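Side-chain contacts in putative alpha-galactosidase/melibiase (Bacteroides fragilis, PDB 4OGZ), which probably hydrolyses terminal, non-reducing alpha-D-galactose residues from alpha-galactosides, as a member of glycoside hydrolase family 27: residues A[365-368]-A[369-373]; A[378-381]-A[382-385]. All blocks are in the same frame, centred on the assembly; numbering follows the deposited sequence.

Contact 1: residues A[365-368]-A[369-373]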
loop_
_atom_site.group_PDB
_atom_site.type_symbol
_atom_site.label_atom_id
_atom_site.label_comp_id
_atom_site.label_asym_id
_atom_site.label_seq_id
_atom_site.Cartn_x
_atom_site.Cartn_y
_atom_site.Cartn_z
ATOM N N ARG A 365 12.018 -2.795 -11.429
ATOM C CA ARG A 365 12.691 -2.455 -12.695
ATOM C C ARG A 365 12.706 -3.620 -13.680
ATOM O O ARG A 365 12.887 -3.430 -14.854
ATOM C CB ARG A 365 14.109 -1.964 -12.441
ATOM C CG ARG A 365 14.178 -0.669 -11.638
ATOM C CD ARG A 365 15.577 -0.355 -11.134
ATOM N NE ARG A 365 16.201 -1.522 -10.536
ATOM C CZ ARG A 365 17.478 -1.596 -10.193
ATOM N NH1 ARG A 365 18.293 -0.562 -10.359
ATOM N NH2 ARG A 365 17.945 -2.714 -9.664
ATOM N N GLN A 366 12.512 -4.831 -13.200
ATOM C CA GLN A 366 12.534 -5.983 -14.073
ATOM C C GLN A 366 11.726 -7.086 -13.458
ATOM O O GLN A 366 12.041 -7.552 -12.364
ATOM C CB GLN A 366 13.970 -6.437 -14.258
ATOM C CG GLN A 366 14.158 -7.875 -14.736
ATOM C CD GLN A 366 15.560 -8.108 -15.274
ATOM O OE1 GLN A 366 16.496 -8.243 -14.492
ATOM N NE2 GLN A 366 15.720 -8.120 -16.605
HETATM N N MSE A 367 10.664 -7.483 -14.142
HETATM C CA MSE A 367 9.718 -8.453 -13.613
HETATM C C MSE A 367 9.372 -9.481 -14.626
HETATM O O MSE A 367 9.255 -9.187 -15.808
HETATM C CB MSE A 367 8.454 -7.661 -13.237
HETATM C CG MSE A 367 8.597 -7.124 -11.832
HETATM SE SE MSE A 367 6.958 -6.219 -11.247
HETATM C CE MSE A 367 7.039 -4.713 -12.505
ATOM N N ASN A 368 9.169 -10.715 -14.193
ATOM C CA ASN A 368 8.686 -11.721 -15.143
ATOM C C ASN A 368 7.163 -11.620 -15.276
ATOM O O ASN A 368 6.508 -10.981 -14.457
ATOM C CB ASN A 368 9.161 -13.132 -14.775
ATOM C CG ASN A 368 8.702 -13.583 -13.400
ATOM O OD1 ASN A 368 7.590 -13.302 -12.988
ATOM N ND2 ASN A 368 9.563 -14.316 -12.693
ATOM N N ASP A 369 6.626 -12.229 -16.324
ATOM C CA ASP A 369 5.198 -12.147 -16.620
ATOM C C ASP A 369 4.338 -12.662 -15.486
ATOM O O ASP A 369 3.270 -12.108 -15.238
ATOM C CB ASP A 369 4.855 -12.964 -17.875
ATOM C CG ASP A 369 5.575 -12.469 -19.118
ATOM O OD1 ASP A 369 6.018 -11.293 -19.152
ATOM O OD2 ASP A 369 5.684 -13.265 -20.067
ATOM N N SER A 370 4.785 -13.739 -14.836
ATOM C CA SER A 370 4.068 -14.338 -13.715
ATOM C C SER A 370 3.943 -13.335 -12.563
ATOM O O SER A 370 2.868 -13.207 -11.986
ATOM C CB SER A 370 4.715 -15.650 -13.281
ATOM O OG SER A 370 6.053 -15.452 -12.926
ATOM N N THR A 371 4.999 -12.580 -12.275
ATOM C CA THR A 371 4.920 -11.513 -11.272
ATOM C C THR A 371 3.998 -10.368 -11.714
ATOM O O THR A 371 3.157 -9.876 -10.939
ATOM C CB THR A 371 6.306 -10.933 -10.985
ATOM O OG1 THR A 371 7.143 -11.951 -10.423
ATOM C CG2 THR A 371 6.215 -9.752 -10.018
ATOM N N LEU A 372 4.169 -9.933 -12.959
ATOM C CA LEU A 372 3.301 -8.892 -13.533
ATOM C C LEU A 372 1.828 -9.288 -13.529
ATOM O O LEU A 372 0.941 -8.468 -13.316
ATOM C CB LEU A 372 3.722 -8.600 -14.964
ATOM C CG LEU A 372 5.010 -7.817 -15.197
ATOM C CD1 LEU A 372 5.389 -7.923 -16.676
ATOM C CD2 LEU A 372 4.859 -6.370 -14.743
ATOM N N GLN A 373 1.582 -10.558 -13.774
ATOM C CA GLN A 373 0.249 -11.106 -13.775
ATOM C C GLN A 373 -0.402 -10.948 -12.415
ATOM O O GLN A 373 -1.612 -10.976 -12.326
ATOM C CB GLN A 373 0.272 -12.592 -14.088
ATOM C CG GLN A 373 -1.081 -13.262 -14.242
ATOM C CD GLN A 373 -1.810 -12.871 -15.519
ATOM O OE1 GLN A 373 -1.225 -12.308 -16.446
ATOM N NE2 GLN A 373 -3.101 -13.186 -15.577
HETATM O O HOH W 1 9.679 -11.085 -11.262
#

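Contact 2: residues A[378-381]-A[382-385]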
loop_
_atom_site.group_PDB
_atom_site.type_symbol
_atom_site.label_atom_id
_atom_site.label_comp_id
_atom_site.label_asym_id
_atom_site.label_seq_id
_atom_site.Cartn_x
_atom_site.Cartn_y
_atom_site.Cartn_z
ATOM N N LYS A 378 -5.846 -5.724 -11.945
ATOM C CA LYS A 378 -6.666 -4.528 -11.731
ATOM C C LYS A 378 -7.859 -4.788 -10.825
ATOM O O LYS A 378 -8.338 -3.861 -10.121
ATOM C CB LYS A 378 -7.123 -4.066 -13.111
ATOM C CG LYS A 378 -8.227 -3.043 -13.192
ATOM C CD LYS A 378 -8.698 -2.970 -14.650
ATOM C CE LYS A 378 -9.356 -1.645 -14.991
ATOM N NZ LYS A 378 -8.827 -1.050 -16.253
ATOM N N ASP A 379 -8.379 -6.017 -10.867
ATOM C CA ASP A 379 -9.608 -6.362 -10.164
ATOM C C ASP A 379 -9.338 -6.596 -8.693
ATOM O O ASP A 379 -10.077 -6.110 -7.842
ATOM C CB ASP A 379 -10.272 -7.604 -10.772
ATOM C CG ASP A 379 -10.769 -7.381 -12.205
ATOM O OD1 ASP A 379 -11.145 -6.241 -12.539
ATOM O OD2 ASP A 379 -10.764 -8.364 -12.999
ATOM N N LEU A 380 -8.239 -7.271 -8.386
ATOM C CA LEU A 380 -7.802 -7.401 -6.996
ATOM C C LEU A 380 -7.468 -6.050 -6.361
ATOM O O LEU A 380 -7.877 -5.780 -5.216
ATOM C CB LEU A 380 -6.596 -8.322 -6.839
ATOM C CG LEU A 380 -6.915 -9.782 -7.070
ATOM C CD1 LEU A 380 -5.596 -10.571 -7.201
ATOM C CD2 LEU A 380 -7.795 -10.332 -5.958
ATOM N N ILE A 381 -6.789 -5.211 -7.125
ATOM C CA ILE A 381 -6.434 -3.889 -6.679
ATOM C C ILE A 381 -7.708 -3.086 -6.411
ATOM O O ILE A 381 -7.790 -2.366 -5.418
ATOM C CB ILE A 381 -5.548 -3.192 -7.720
ATOM C CG1 ILE A 381 -4.150 -3.798 -7.681
ATOM C CG2 ILE A 381 -5.485 -1.662 -7.484
ATOM C CD1 ILE A 381 -3.290 -3.414 -8.851
ATOM N N ALA A 382 -8.684 -3.221 -7.303
ATOM C CA ALA A 382 -9.973 -2.563 -7.156
ATOM C C ALA A 382 -10.668 -2.976 -5.855
ATOM O O ALA A 382 -11.258 -2.160 -5.186
ATOM C CB ALA A 382 -10.857 -2.888 -8.331
ATOM N N ILE A 383 -10.523 -4.241 -5.474
ATOM C CA ILE A 383 -11.015 -4.717 -4.196
ATOM C C ILE A 383 -10.292 -3.972 -3.067
ATOM O O ILE A 383 -10.931 -3.364 -2.192
ATOM C CB ILE A 383 -10.831 -6.254 -4.066
ATOM C CG1 ILE A 383 -11.784 -6.937 -5.018
ATOM C CG2 ILE A 383 -11.110 -6.723 -2.652
ATOM C CD1 ILE A 383 -11.589 -8.424 -5.155
ATOM N N ASN A 384 -8.970 -3.998 -3.114
ATOM C CA ASN A 384 -8.161 -3.297 -2.136
ATOM C C ASN A 384 -8.559 -1.826 -1.975
ATOM O O ASN A 384 -8.545 -1.336 -0.850
ATOM C CB ASN A 384 -6.674 -3.389 -2.466
ATOM C CG ASN A 384 -5.762 -2.691 -1.432
ATOM O OD1 ASN A 384 -5.234 -1.598 -1.697
ATOM N ND2 ASN A 384 -5.521 -3.335 -0.303
ATOM N N GLN A 385 -8.858 -1.148 -3.087
ATOM C CA GLN A 385 -9.122 0.312 -3.089
ATOM C C GLN A 385 -10.595 0.687 -2.960
ATOM O O GLN A 385 -10.983 1.877 -3.160
ATOM C CB GLN A 385 -8.579 0.932 -4.368
ATOM C CG GLN A 385 -7.054 0.769 -4.530
ATOM C CD GLN A 385 -6.315 1.632 -3.534
ATOM O OE1 GLN A 385 -6.268 2.867 -3.654
ATOM N NE2 GLN A 385 -5.754 0.991 -2.523
#

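Contact 1: residues A[365-368]-A[369-373]
Asn368 and Leu372 close the first backbone turn of the helix, the N-H of Leu372 meeting Asn368 O at 3.0 Å and 173°, where the extended chain of Met367 and Asn368 bends into helical geometry at Asp369. Asn368 is the N-cap. Its CG sits between the backbone N and the carbonyl carbon (chi1 59°), which folds the short amide back over the helix end, and Asn368 OD1 accepts the N-H of Thr371 N at 2.8 Å, almost in line with its own C=O bond. Asn368 OD1 also takes two hydroxyls that approach from out of the amide plane: Ser370 OG at 2.6 Å and Thr371 OG1 at 2.9 Å. Three donors thus grip one oxygen and help to fix the rotation of the amide. Thr371 suits its place doubly: OG1 also accepts a hydrogen bond from a water that in turn accepts from Asn368 N, while its methyl CG2 turns to Met367 SE at 3.8 Å. Met367, a selenomethionine, bends at its last torsion (chi3 -67°) and sets CE 3.5 Å from Leu372 CD2, the two chains crossing at about a right angle. This N' to N4 pair is a hydrophobic staple beside the polar cap. Met367 also rests on Asn129 and Met131, in the loop after helix 116-128, and on Asn362. The cap itself leads the loop following strand 358-360 into helix 369-375.

Contact 2: residues A[378-381]-A[382-385]
Ala382 begins the second half of this short helix by donating its N-H to Lys378 O at 2.9 Å, the donor lying well out of the carbonyl plane. Ala382 CB comes within 3.2 Å of Lys378 O, an approach set by the helical backbone rather than by the smallness of the methyl. Ile383 follows, its N bonded to Asp379 O at 3.0 Å. With CG1 beside its own backbone N (chi1 -70°), the branch runs back along the helix, and Ile383 CD1 reaches Leu380 CD2 at a loose 4.3 Å; both residues pack on Val469 of strand 467-472, where branched apolar chains fill a buried interface. Asp379 bonds through OD2 to Tyr443 OH. Asn384 N then donates to Leu380 O at a nearly straight 169°. Its CG stands anti to the backbone N (chi1 -178°), and Asn384 OD1 accepts from Gln385 NE2 at 2.8 Å, while Asn384 ND2 is held by Ser356 O. Gln385, the first residue to leave helical geometry, still gives its N-H to Ile381 O at 2.8 Å. Its side chain lies alongside that of Ile381, Gln385 CG 4.1 Å from Ile381 CG2, before bending so that OE1 meets Thr99 OG1 and NE2 also reaches Pro100 O. The buried amide is therefore held at both ends. The run of i to i+4 bonds is that of an alpha-helix, here packed between the TIM barrel (strand 102-105, helix 341-353) and strand 467-472 of the C-terminal beta domain.

In the fold
Contacts 1 and 2 lie in series on two consecutive helices, 369-375 and 378-384, that follow barrel strand 358-360. Contact 1 starts the first helix at the protein surface; contact 2 holds the second together in a buried setting. Their centres are 18 Å apart and their nearest atoms about 7 Å, so they do not touch, and contact 1 closes before contact 2 opens along the chain. Beyond contact 2 the chain enters the C-terminal beta domain at strand 393-397. A bound di(hydroxyethyl)ether lies about 3 Å from the side chain of Asp379, and a triethylene glycol, probably from the crystallisation liquor, about 6 Å from that of Gln385.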